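Local coordinates for mutual gliding-motility protein MglA (PDB 6H17) that binds and hydrolyses GTP as a small Ras-like GTPase, acting as an intracellular switch that controls the direction and speed of gliding in Myxococcus xanthus, at residues A[10-15]-A[71-76]; A[97-102]-A[132-137]; A[141-146]-A[165-170]. One frame throughout, in Å; residues are numbered along the deposited sequence.

The three contacts lie on one mixed beta-sheet, the central sheet of a small GTPase, and follow one another along the chain. Interaction 1 pairs strands 10-18 and 71-78; interaction 2 pairs strands 98-104 and 136-141; interaction 3 joins the loop after strand 136-141 to strand 165-167 and the loop beyond it. Interactions 1 and 2 have centres about 15 Å apart and meet where strand 10-18 neighbours strand 98-104. Interactions 2 and 3, centres about 18 Å apart, touch through side-chain packing. Interactions 1 and 3, centres about 27 Å apart, lie on opposite sides of the chain's centre. The sheet thus runs from the first pair of strands to the guanine-base pocket.

Interaction 1 (A[10-15]-A[71-76]); sequences EINCKI and KTRFHL. With SO4 (sulfate ion), chain E.
Parallel pairing of two strands in the GTPase central sheet, with Ile11 set against Thr72 and Cys13 against Phe74, forms this contact. Five backbone hydrogen bonds form the ladder: Ile11 N to Lys71 O, Arg73 N to Ile11 O, Cys13 N to Arg73 O, His75 N to Cys13 O, and Ile15 N to His75 O. On the buried face, Cys13 lies over the Phe74 ring. Its CB is 4.2 Å from the centroid of that ring, a CH-pi contact, and in the conformer given its SG also sits over the ring face. Ile15 CG1 meets the ring at the edge, 3.9 Å from Phe74 CD1. Helix 176-193 packs on this face through Leu191, Val187 and Leu188. On the other face, the Asn12 side chain lies beside the His75 ring. A salt bridge from Lys71 NZ to Glu10 OE2 is long and doubtful in the conformer given. Arg73 NH1 and NH2 both donate to O2 of a sulfate, probably from the crystallisation liquor, with NH1 at 2.8 Å from that oxygen. The two faces thus differ in chemistry: sulfur, ring and aliphatic groups pack against helix 176-193, whereas polar and charged groups line the partly exposed side.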
loop_
_atom_site.group_PDB
_atom_site.type_symbol
_atom_site.label_atom_id
_atom_site.label_comp_id
_atom_site.label_asym_id
_atom_site.label_seq_id
_atom_site.Cartn_x
_atom_site.Cartn_y
_atom_site.Cartn_z
ATOM N N GLU A 10 12.818 10.308 -16.574
ATOM C CA GLU A 10 12.383 9.206 -15.727
ATOM C C GLU A 10 11.675 9.725 -14.493
ATOM O O GLU A 10 12.118 10.685 -13.865
ATOM C CB GLU A 10 13.579 8.327 -15.316
ATOM C CG GLU A 10 14.265 7.722 -16.539
ATOM C CD GLU A 10 15.257 6.617 -16.222
ATOM O OE1 GLU A 10 15.904 6.109 -17.172
ATOM O OE2 GLU A 10 15.393 6.256 -15.033
ATOM N N ILE A 11 10.565 9.074 -14.164
ATOM C CA ILE A 11 9.794 9.356 -12.959
ATOM C C ILE A 11 9.701 8.078 -12.142
ATOM O O ILE A 11 9.301 7.037 -12.661
ATOM C CB ILE A 11 8.375 9.845 -13.311
ATOM C CG1 ILE A 11 8.421 11.128 -14.141
ATOM C CG2 ILE A 11 7.547 10.021 -12.046
ATOM C CD1 ILE A 11 7.068 11.569 -14.652
ATOM N N ASN A 12 10.035 8.169 -10.858
ATOM C CA ASN A 12 9.836 7.054 -9.942
ATOM C C ASN A 12 8.843 7.467 -8.875
ATOM O O ASN A 12 8.999 8.520 -8.252
ATOM C CB ASN A 12 11.157 6.616 -9.318
ATOM C CG ASN A 12 12.075 5.955 -10.329
ATOM O OD1 ASN A 12 11.624 5.209 -11.208
ATOM N ND2 ASN A 12 13.358 6.253 -10.236
ATOM N N CYS A 13 7.803 6.658 -8.726
ATOM C CA CYS A 13 6.733 6.857 -7.759
ATOM C C CYS A 13 6.849 5.773 -6.694
ATOM O O CYS A 13 7.391 4.689 -6.957
ATOM C CB CYS A 13 5.365 6.761 -8.453
ATOM S SG CYS A 13 5.085 8.072 -9.698
ATOM N N LYS A 14 6.353 6.079 -5.488
ATOM C CA LYS A 14 6.391 5.138 -4.375
ATOM C C LYS A 14 4.998 4.899 -3.828
ATOM O O LYS A 14 4.284 5.846 -3.475
ATOM C CB LYS A 14 7.279 5.723 -3.288
ATOM C CG LYS A 14 7.436 4.876 -2.062
ATOM C CD LYS A 14 8.480 5.497 -1.145
ATOM C CE LYS A 14 8.944 4.535 -0.095
ATOM N NZ LYS A 14 10.025 5.117 0.748
ATOM N N ILE A 15 4.614 3.627 -3.749
ATOM C CA ILE A 15 3.355 3.203 -3.139
ATOM C C ILE A 15 3.691 2.382 -1.904
ATOM O O ILE A 15 4.497 1.447 -1.994
ATOM C CB ILE A 15 2.524 2.329 -4.095
ATOM C CG1 ILE A 15 2.227 3.042 -5.409
ATOM C CG2 ILE A 15 1.246 1.832 -3.395
ATOM C CD1 ILE A 15 1.586 4.311 -5.268
ATOM N N LYS A 71 9.485 7.894 -18.829
ATOM C CA LYS A 71 9.346 6.526 -18.338
ATOM C C LYS A 71 8.966 6.635 -16.870
ATOM O O LYS A 71 9.663 7.300 -16.093
ATOM C CB LYS A 71 10.683 5.783 -18.467
ATOM C CG LYS A 71 10.756 4.417 -17.749
ATOM C CD LYS A 71 12.137 3.753 -17.880
ATOM C CE LYS A 71 13.165 4.359 -16.931
ATOM N NZ LYS A 71 13.053 3.879 -15.516
ATOM N N THR A 72 7.865 5.990 -16.485
ATOM C CA THR A 72 7.364 6.050 -15.130
ATOM C C THR A 72 7.370 4.649 -14.556
ATOM O O THR A 72 6.880 3.708 -15.186
ATOM C CB THR A 72 5.946 6.630 -15.072
ATOM O OG1 THR A 72 5.959 7.948 -15.628
ATOM C CG2 THR A 72 5.448 6.693 -13.643
ATOM N N ARG A 73 7.939 4.527 -13.373
ATOM C CA ARG A 73 7.955 3.250 -12.673
ATOM C C ARG A 73 7.391 3.446 -11.279
ATOM O O ARG A 73 7.620 4.481 -10.642
ATOM C CB ARG A 73 9.360 2.660 -12.616
ATOM C CG ARG A 73 9.930 2.247 -13.985
ATOM C CD ARG A 73 9.144 1.113 -14.640
ATOM N NE ARG A 73 9.659 0.787 -15.985
ATOM C CZ ARG A 73 9.133 1.211 -17.139
ATOM N NH1 ARG A 73 9.697 0.843 -18.287
ATOM N NH2 ARG A 73 8.048 1.976 -17.163
ATOM N N PHE A 74 6.620 2.469 -10.843
ATOM C CA PHE A 74 6.065 2.419 -9.499
ATOM C C PHE A 74 6.870 1.445 -8.656
ATOM O O PHE A 74 7.137 0.314 -9.087
ATOM C CB PHE A 74 4.604 1.985 -9.554
ATOM C CG PHE A 74 3.676 3.059 -10.029
ATOM C CD1 PHE A 74 2.903 3.772 -9.129
ATOM C CD2 PHE A 74 3.595 3.374 -11.376
ATOM C CE1 PHE A 74 2.063 4.774 -9.562
ATOM C CE2 PHE A 74 2.740 4.379 -11.803
ATOM C CZ PHE A 74 1.982 5.068 -10.899
ATOM N N HIS A 75 7.241 1.874 -7.457
ATOM C CA HIS A 75 7.968 1.047 -6.497
ATOM C C HIS A 75 7.027 0.783 -5.337
ATOM O O HIS A 75 6.676 1.703 -4.598
ATOM C CB HIS A 75 9.241 1.744 -6.050
ATOM C CG HIS A 75 10.221 1.934 -7.166
ATOM N ND1 HIS A 75 11.285 2.802 -7.085
ATOM C CD2 HIS A 75 10.305 1.347 -8.386
ATOM C CE1 HIS A 75 11.976 2.755 -8.213
ATOM N NE2 HIS A 75 11.410 1.878 -9.016
ATOM N N LEU A 76 6.590 -0.457 -5.221
ATOM C CA LEU A 76 5.698 -0.874 -4.152
ATOM C C LEU A 76 6.505 -1.367 -2.966
ATOM O O LEU A 76 7.455 -2.150 -3.126
ATOM C CB LEU A 76 4.798 -2.011 -4.611
ATOM C CG LEU A 76 3.603 -1.644 -5.488
ATOM C CD1 LEU A 76 3.918 -0.735 -6.625
ATOM C CD2 LEU A 76 2.894 -2.930 -5.979
HETATM S S SO4 E . 7.157 1.071 -21.031
HETATM O O1 SO4 E . 6.494 1.801 -22.135
HETATM O O2 SO4 E . 8.025 1.982 -20.268
HETATM O O3 SO4 E . 6.125 0.552 -20.122
HETATM O O4 SO4 E . 7.926 -0.050 -21.562
HETATM O O HOH W 1 11.333 5.435 -14.216
#

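Interaction 2 (A[97-102]-A[132-137])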
loop_
_atom_site.group_PDB
_atom_site.type_symbol
_atom_site.label_atom_id
_atom_site.label_comp_id
_atom_site.label_asym_id
_atom_site.label_seq_id
_atom_site.Cartn_x
_atom_site.Cartn_y
_atom_site.Cartn_z
ATOM N N ASP A 97 4.137 8.428 -2.377
ATOM C CA ASP A 97 3.212 9.095 -3.291
ATOM C C ASP A 97 1.788 8.585 -3.190
ATOM O O ASP A 97 0.856 9.333 -3.505
ATOM C CB ASP A 97 3.697 8.947 -4.734
ATOM C CG ASP A 97 5.047 9.568 -4.930
ATOM O OD1 ASP A 97 5.185 10.776 -4.640
ATOM O OD2 ASP A 97 5.994 8.857 -5.301
ATOM N N GLY A 98 1.590 7.341 -2.798
ATOM C CA GLY A 98 0.245 6.830 -2.577
ATOM C C GLY A 98 0.290 5.720 -1.558
ATOM O O GLY A 98 1.309 5.035 -1.416
ATOM N N VAL A 99 -0.824 5.532 -0.856
ATOM C CA VAL A 99 -0.915 4.527 0.196
ATOM C C VAL A 99 -2.102 3.609 -0.041
ATOM O O VAL A 99 -3.187 4.049 -0.442
ATOM C CB VAL A 99 -1.035 5.183 1.584
ATOM C CG1 VAL A 99 -1.314 4.150 2.661
ATOM C CG2 VAL A 99 0.222 5.953 1.925
ATOM N N VAL A 100 -1.895 2.323 0.217
ATOM C CA VAL A 100 -2.968 1.339 0.314
ATOM C C VAL A 100 -2.994 0.903 1.763
ATOM O O VAL A 100 -1.988 0.383 2.271
ATOM C CB VAL A 100 -2.726 0.123 -0.588
ATOM C CG1 VAL A 100 -3.807 -0.917 -0.349
ATOM C CG2 VAL A 100 -2.670 0.524 -2.054
ATOM N N PHE A 101 -4.123 1.103 2.442
ATOM C CA PHE A 101 -4.297 0.562 3.784
ATOM C C PHE A 101 -4.988 -0.786 3.664
ATOM O O PHE A 101 -6.123 -0.857 3.183
ATOM C CB PHE A 101 -5.103 1.488 4.684
ATOM C CG PHE A 101 -5.174 0.991 6.098
ATOM C CD1 PHE A 101 -6.213 0.173 6.540
ATOM C CD2 PHE A 101 -4.161 1.308 6.984
ATOM C CE1 PHE A 101 -6.248 -0.286 7.848
ATOM C CE2 PHE A 101 -4.181 0.842 8.287
ATOM C CZ PHE A 101 -5.225 0.078 8.722
ATOM N N VAL A 102 -4.331 -1.845 4.112
ATOM C CA VAL A 102 -4.862 -3.197 4.072
ATOM C C VAL A 102 -5.425 -3.500 5.451
ATOM O O VAL A 102 -4.677 -3.645 6.422
ATOM C CB VAL A 102 -3.794 -4.217 3.670
ATOM C CG1 VAL A 102 -4.379 -5.621 3.641
ATOM C CG2 VAL A 102 -3.167 -3.863 2.319
ATOM N N ASN A 132 -5.438 12.965 4.411
ATOM C CA ASN A 132 -6.657 13.414 3.757
ATOM C C ASN A 132 -6.425 13.869 2.324
ATOM O O ASN A 132 -7.382 13.932 1.546
ATOM C CB ASN A 132 -7.261 14.598 4.517
ATOM C CG ASN A 132 -7.786 14.212 5.872
ATOM O OD1 ASN A 132 -8.060 13.043 6.132
ATOM N ND2 ASN A 132 -7.944 15.198 6.748
ATOM N N LYS A 133 -5.194 14.207 1.968
ATOM C CA LYS A 133 -4.881 14.750 0.657
ATOM C C LYS A 133 -4.194 13.768 -0.274
ATOM O O LYS A 133 -4.337 13.882 -1.493
ATOM C CB LYS A 133 -3.964 15.965 0.821
ATOM C CG LYS A 133 -4.604 17.106 1.577
ATOM C CD LYS A 133 -3.736 18.346 1.478
ATOM C CE LYS A 133 -3.396 18.920 2.840
ATOM N NZ LYS A 133 -4.129 20.191 3.087
ATOM N N ILE A 134 -3.461 12.805 0.268
ATOM C CA ILE A 134 -2.602 11.922 -0.517
ATOM C C ILE A 134 -3.448 10.885 -1.252
ATOM O O ILE A 134 -4.509 10.475 -0.757
ATOM C CB ILE A 134 -1.553 11.278 0.410
ATOM C CG1 ILE A 134 -0.386 10.671 -0.368
ATOM C CG2 ILE A 134 -2.187 10.227 1.276
ATOM C CD1 ILE A 134 0.704 10.097 0.537
ATOM N N PRO A 135 -3.030 10.437 -2.433
ATOM C CA PRO A 135 -3.664 9.257 -3.041
ATOM C C PRO A 135 -3.717 8.100 -2.057
ATOM O O PRO A 135 -2.693 7.703 -1.485
ATOM C CB PRO A 135 -2.746 8.954 -4.225
ATOM C CG PRO A 135 -2.276 10.337 -4.632
ATOM C CD PRO A 135 -2.018 11.032 -3.335
ATOM N N TYR A 136 -4.919 7.552 -1.855
ATOM C CA TYR A 136 -5.164 6.635 -0.745
ATOM C C TYR A 136 -6.357 5.755 -1.068
ATOM O O TYR A 136 -7.427 6.250 -1.425
ATOM C CB TYR A 136 -5.404 7.453 0.533
ATOM C CG TYR A 136 -5.945 6.667 1.703
ATOM C CD1 TYR A 136 -5.423 5.438 2.028
ATOM C CD2 TYR A 136 -6.981 7.166 2.485
ATOM C CE1 TYR A 136 -5.922 4.695 3.079
ATOM C CE2 TYR A 136 -7.486 6.434 3.558
ATOM C CZ TYR A 136 -6.944 5.197 3.836
ATOM O OH TYR A 136 -7.404 4.418 4.881
ATOM N N VAL A 137 -6.166 4.450 -0.940
ATOM C CA VAL A 137 -7.198 3.442 -1.169
ATOM C C VAL A 137 -7.177 2.495 0.010
ATOM O O VAL A 137 -6.109 2.199 0.559
ATOM C CB VAL A 137 -6.942 2.681 -2.482
ATOM C CG1 VAL A 137 -7.920 1.525 -2.679
ATOM C CG2 VAL A 137 -6.973 3.655 -3.673
#
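Val99 O is gripped from the neighbouring strand by Val137 N, at 3.0 Å, and by a CA-H...O contact from Tyr136 CA. Two further backbone bonds complete this parallel pairing: Val99 N donates to Pro135 O at 2.9 Å, and Phe101 N donates to Val137 O. In Tyr136, CG is anti to the backbone N (chi1 168°), and the ring turns its CD1-CE1 edge to strand 98-104; Val99 O is near its plane, 3.6 Å from Tyr136 CD1, and Phe101 CB is 3.7 Å from Tyr136 CE1. Phe101 CB also lies 3.7 Å from Tyr136 OH. Val99, Phe101 and Tyr136 face helix 110-125, while Val100 and Pro135 face helix 176-193. Before the strand begins, Ile134 CG1 packs 3.6 Å from Asp97 O, and Pro135 CD comes to 3.3 Å from that same oxygen. Ile134 CD1 reaches toward Val99 CG2, at 4.4 Å. An alanine in place of Ile134 would probably leave a gap beside Asp97 O and Val99 CG2, where CG1 and CD1 now pack. The pair belongs to a beta-alpha-beta crossover, strand 98-104, helix 110-125, strand 136-141. Strand 98-104 bonds to strand 136-141 on one side, while Gly98 and Val100 bond to strand 10-18 on the other, and the side chains bury hydrocarbon and aromatic surface between the sheet and the helices on its two faces.

Interaction 3 (A[141-146]-A[165-170]). With GSP (5'-guanosine-diphosphate-monothiophosphate), chain C.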
loop_
_atom_site.group_PDB
_atom_site.type_symbol
_atom_site.label_atom_id
_atom_site.label_comp_id
_atom_site.label_asym_id
_atom_site.label_seq_id
_atom_site.Cartn_x
_atom_site.Cartn_y
_atom_site.Cartn_z
ATOM N N ASN A 141 -9.416 -6.827 3.449
ATOM C CA ASN A 141 -8.856 -8.126 3.096
ATOM C C ASN A 141 -9.421 -9.216 3.997
ATOM O O ASN A 141 -10.061 -8.964 5.022
ATOM C CB ASN A 141 -7.324 -8.060 3.161
ATOM C CG ASN A 141 -6.658 -9.245 2.530
ATOM O OD1 ASN A 141 -7.125 -9.767 1.508
ATOM N ND2 ASN A 141 -5.573 -9.705 3.132
ATOM N N LYS A 142 -9.184 -10.452 3.591
ATOM C CA LYS A 142 -9.645 -11.645 4.325
ATOM C C LYS A 142 -11.170 -11.779 4.320
ATOM O O LYS A 142 -11.773 -12.257 5.285
ATOM C CB LYS A 142 -9.066 -11.764 5.738
ATOM C CG LYS A 142 -7.571 -11.445 5.815
ATOM C CD LYS A 142 -6.895 -12.133 6.987
ATOM C CE LYS A 142 -5.425 -11.763 7.048
ATOM N NZ LYS A 142 -4.814 -12.244 8.331
ATOM N N ARG A 143 -11.798 -11.452 3.183
ATOM C CA ARG A 143 -13.245 -11.588 3.065
ATOM C C ARG A 143 -13.701 -13.035 3.099
ATOM O O ARG A 143 -14.894 -13.284 3.293
ATOM C CB ARG A 143 -13.764 -10.944 1.773
ATOM C CG ARG A 143 -13.457 -9.464 1.614
ATOM C CD ARG A 143 -13.890 -8.627 2.796
ATOM N NE ARG A 143 -15.275 -8.904 3.151
ATOM C CZ ARG A 143 -15.821 -8.636 4.328
ATOM N NH1 ARG A 143 -15.125 -8.026 5.262
ATOM N NH2 ARG A 143 -17.089 -8.944 4.558
ATOM N N ASP A 144 -12.786 -13.988 2.931
ATOM C CA ASP A 144 -13.110 -15.403 2.907
ATOM C C ASP A 144 -13.356 -15.986 4.286
ATOM O O ASP A 144 -13.873 -17.104 4.384
ATOM C CB ASP A 144 -11.952 -16.178 2.252
ATOM C CG ASP A 144 -10.641 -16.004 2.989
ATOM O OD1 ASP A 144 -10.043 -17.022 3.393
ATOM O OD2 ASP A 144 -10.198 -14.853 3.179
ATOM N N LEU A 145 -13.004 -15.282 5.350
ATOM C CA LEU A 145 -13.016 -15.891 6.670
ATOM C C LEU A 145 -14.397 -15.763 7.331
ATOM O O LEU A 145 -15.073 -14.740 7.171
ATOM C CB LEU A 145 -11.939 -15.277 7.556
ATOM C CG LEU A 145 -10.520 -15.631 7.112
ATOM C CD1 LEU A 145 -9.491 -14.984 8.011
ATOM C CD2 LEU A 145 -10.341 -17.147 7.089
ATOM N N PRO A 146 -14.819 -16.767 8.080
ATOM C CA PRO A 146 -16.165 -16.722 8.674
ATOM C C PRO A 146 -16.303 -15.657 9.740
ATOM O O PRO A 146 -17.439 -15.234 10.020
ATOM C CB PRO A 146 -16.348 -18.134 9.245
ATOM C CG PRO A 146 -14.961 -18.651 9.452
ATOM C CD PRO A 146 -14.107 -18.026 8.366
ATOM N N GLU A 165 -12.578 1.963 -1.948
ATOM C CA GLU A 165 -12.466 0.781 -1.100
ATOM C C GLU A 165 -12.690 -0.470 -1.933
ATOM O O GLU A 165 -13.501 -0.471 -2.868
ATOM C CB GLU A 165 -13.473 0.816 0.053
ATOM C CG GLU A 165 -14.925 0.899 -0.396
ATOM C CD GLU A 165 -15.903 0.865 0.761
ATOM O OE1 GLU A 165 -15.659 1.515 1.800
ATOM O OE2 GLU A 165 -16.918 0.156 0.650
ATOM N N TYR A 166 -11.957 -1.527 -1.608
ATOM C CA TYR A 166 -12.018 -2.789 -2.339
ATOM C C TYR A 166 -12.042 -3.962 -1.376
ATOM O O TYR A 166 -11.192 -4.056 -0.487
ATOM C CB TYR A 166 -10.825 -2.929 -3.303
ATOM C CG TYR A 166 -10.915 -1.906 -4.394
ATOM C CD1 TYR A 166 -11.638 -2.170 -5.539
ATOM C CD2 TYR A 166 -10.336 -0.662 -4.251
ATOM C CE1 TYR A 166 -11.773 -1.221 -6.535
ATOM C CE2 TYR A 166 -10.472 0.300 -5.237
ATOM C CZ TYR A 166 -11.183 0.005 -6.360
ATOM O OH TYR A 166 -11.311 0.970 -7.362
ATOM N N GLN A 167 -12.974 -4.880 -1.585
ATOM C CA GLN A 167 -12.946 -6.180 -0.929
ATOM C C GLN A 167 -11.823 -7.020 -1.514
ATOM O O GLN A 167 -11.612 -7.014 -2.729
ATOM C CB GLN A 167 -14.249 -6.928 -1.198
ATOM C CG GLN A 167 -15.434 -6.415 -0.465
ATOM C CD GLN A 167 -16.559 -7.430 -0.501
ATOM O OE1 GLN A 167 -16.435 -8.545 0.019
ATOM N NE2 GLN A 167 -17.646 -7.066 -1.142
ATOM N N ALA A 168 -11.132 -7.777 -0.662
ATOM C CA ALA A 168 -10.045 -8.613 -1.143
ATOM C C ALA A 168 -9.941 -9.945 -0.423
ATOM O O ALA A 168 -10.356 -10.099 0.736
ATOM C CB ALA A 168 -8.703 -7.902 -1.036
ATOM N N VAL A 169 -9.365 -10.906 -1.153
ATOM C CA VAL A 169 -8.865 -12.168 -0.604
ATOM C C VAL A 169 -7.465 -12.295 -1.209
ATOM O O VAL A 169 -7.291 -12.845 -2.303
ATOM C CB VAL A 169 -9.739 -13.374 -0.952
ATOM C CG1 VAL A 169 -9.198 -14.624 -0.287
ATOM C CG2 VAL A 169 -11.167 -13.139 -0.539
ATOM N N ALA A 170 -6.473 -11.725 -0.539
ATOM C CA ALA A 170 -5.195 -11.525 -1.216
ATOM C C ALA A 170 -4.566 -12.815 -1.734
ATOM O O ALA A 170 -3.998 -12.784 -2.845
ATOM C CB ALA A 170 -4.236 -10.730 -0.324
HETATM P PG GSP C . 3.540 -8.181 8.584
HETATM O O3B GSP C . 2.255 -8.942 7.870
HETATM S S1G GSP C . 3.760 -9.010 10.252
HETATM O O2G GSP C . 4.712 -8.339 7.593
HETATM O O3G GSP C . 3.135 -6.706 8.673
HETATM P PB GSP C . 1.646 -8.855 6.410
HETATM O O1B GSP C . 0.586 -7.819 6.354
HETATM O O2B GSP C . 2.720 -8.747 5.397
HETATM P PA GSP C . 1.098 -11.450 5.249
HETATM O O1A GSP C . 0.783 -10.966 3.914
HETATM O O2A GSP C . 2.390 -12.111 5.458
HETATM O O3A GSP C . 0.914 -10.289 6.319
HETATM O "O5'" GSP C . -0.114 -12.400 5.670
HETATM C "C5'" GSP C . -0.148 -12.990 6.960
HETATM C "C4'" GSP C . -0.944 -14.289 6.926
HETATM O "O4'" GSP C . -2.306 -14.010 6.545
HETATM C "C3'" GSP C . -0.404 -15.261 5.909
HETATM O "O3'" GSP C . -0.491 -16.580 6.421
HETATM C "C2'" GSP C . -1.320 -15.127 4.694
HETATM O "O2'" GSP C . -1.424 -16.263 3.887
HETATM C "C1'" GSP C . -2.637 -14.786 5.405
HETATM N N9 GSP C . -3.591 -14.053 4.582
HETATM C C8 GSP C . -3.331 -12.910 3.891
HETATM N N7 GSP C . -4.444 -12.512 3.240
HETATM C C5 GSP C . -5.424 -13.426 3.531
HETATM C C6 GSP C . -6.755 -13.542 3.137
HETATM O O6 GSP C . -7.361 -12.743 2.384
HETATM N N1 GSP C . -7.429 -14.619 3.621
HETATM C C2 GSP C . -6.860 -15.538 4.466
HETATM N N2 GSP C . -7.595 -16.546 4.903
HETATM N N3 GSP C . -5.568 -15.450 4.856
HETATM C C4 GSP C . -4.890 -14.395 4.368
HETATM O O HOH W 2 -17.532 -10.188 1.782
#
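The guanine-base pocket of the GTPase is built here, where Asn141 of the Asn-Lys-Arg-Asp sequence meets Ala170 beside the nucleotide base. Asn141 works with both ends of its amide: OD1 accepts from Ala170 N at 2.9 Å, in the carbonyl plane and on a lone pair, while ND2 donates to guanine N7 at 3.0 Å. Cys23 O also accepts from Asn141 ND2, tying the amide to the phosphate-binding loop. Ala170 N gives a second, weak bond to guanine O6. Asp144 reads the Watson-Crick edge of the base, OD2 accepting from N1 at 2.8 Å and OD1 from N2 at 2.9 Å. Val169 CG1 packs 3.6 Å from Asp144 OD2. The extended chain of Lys142 packs against the base, its CG 3.5 Å from guanine C6 and its CE near C4 and N9, and its NZ forms a salt bridge with Asp104. Away from the base, Arg143 N donates to Ala168 O at 3.1 Å. The Arg143 and Gln167 side chains cross at about a right angle, with a weak bond from Arg143 NE to Gln167 OE1 and a water bridging the same two atoms. Arg143 NH1 has a further partner in Val149 O. The arrangement is that of the NKxD guanine-specificity motif of Ras-like GTPases, with Ala170 in the role of the backbone amide that contacts guanine O6.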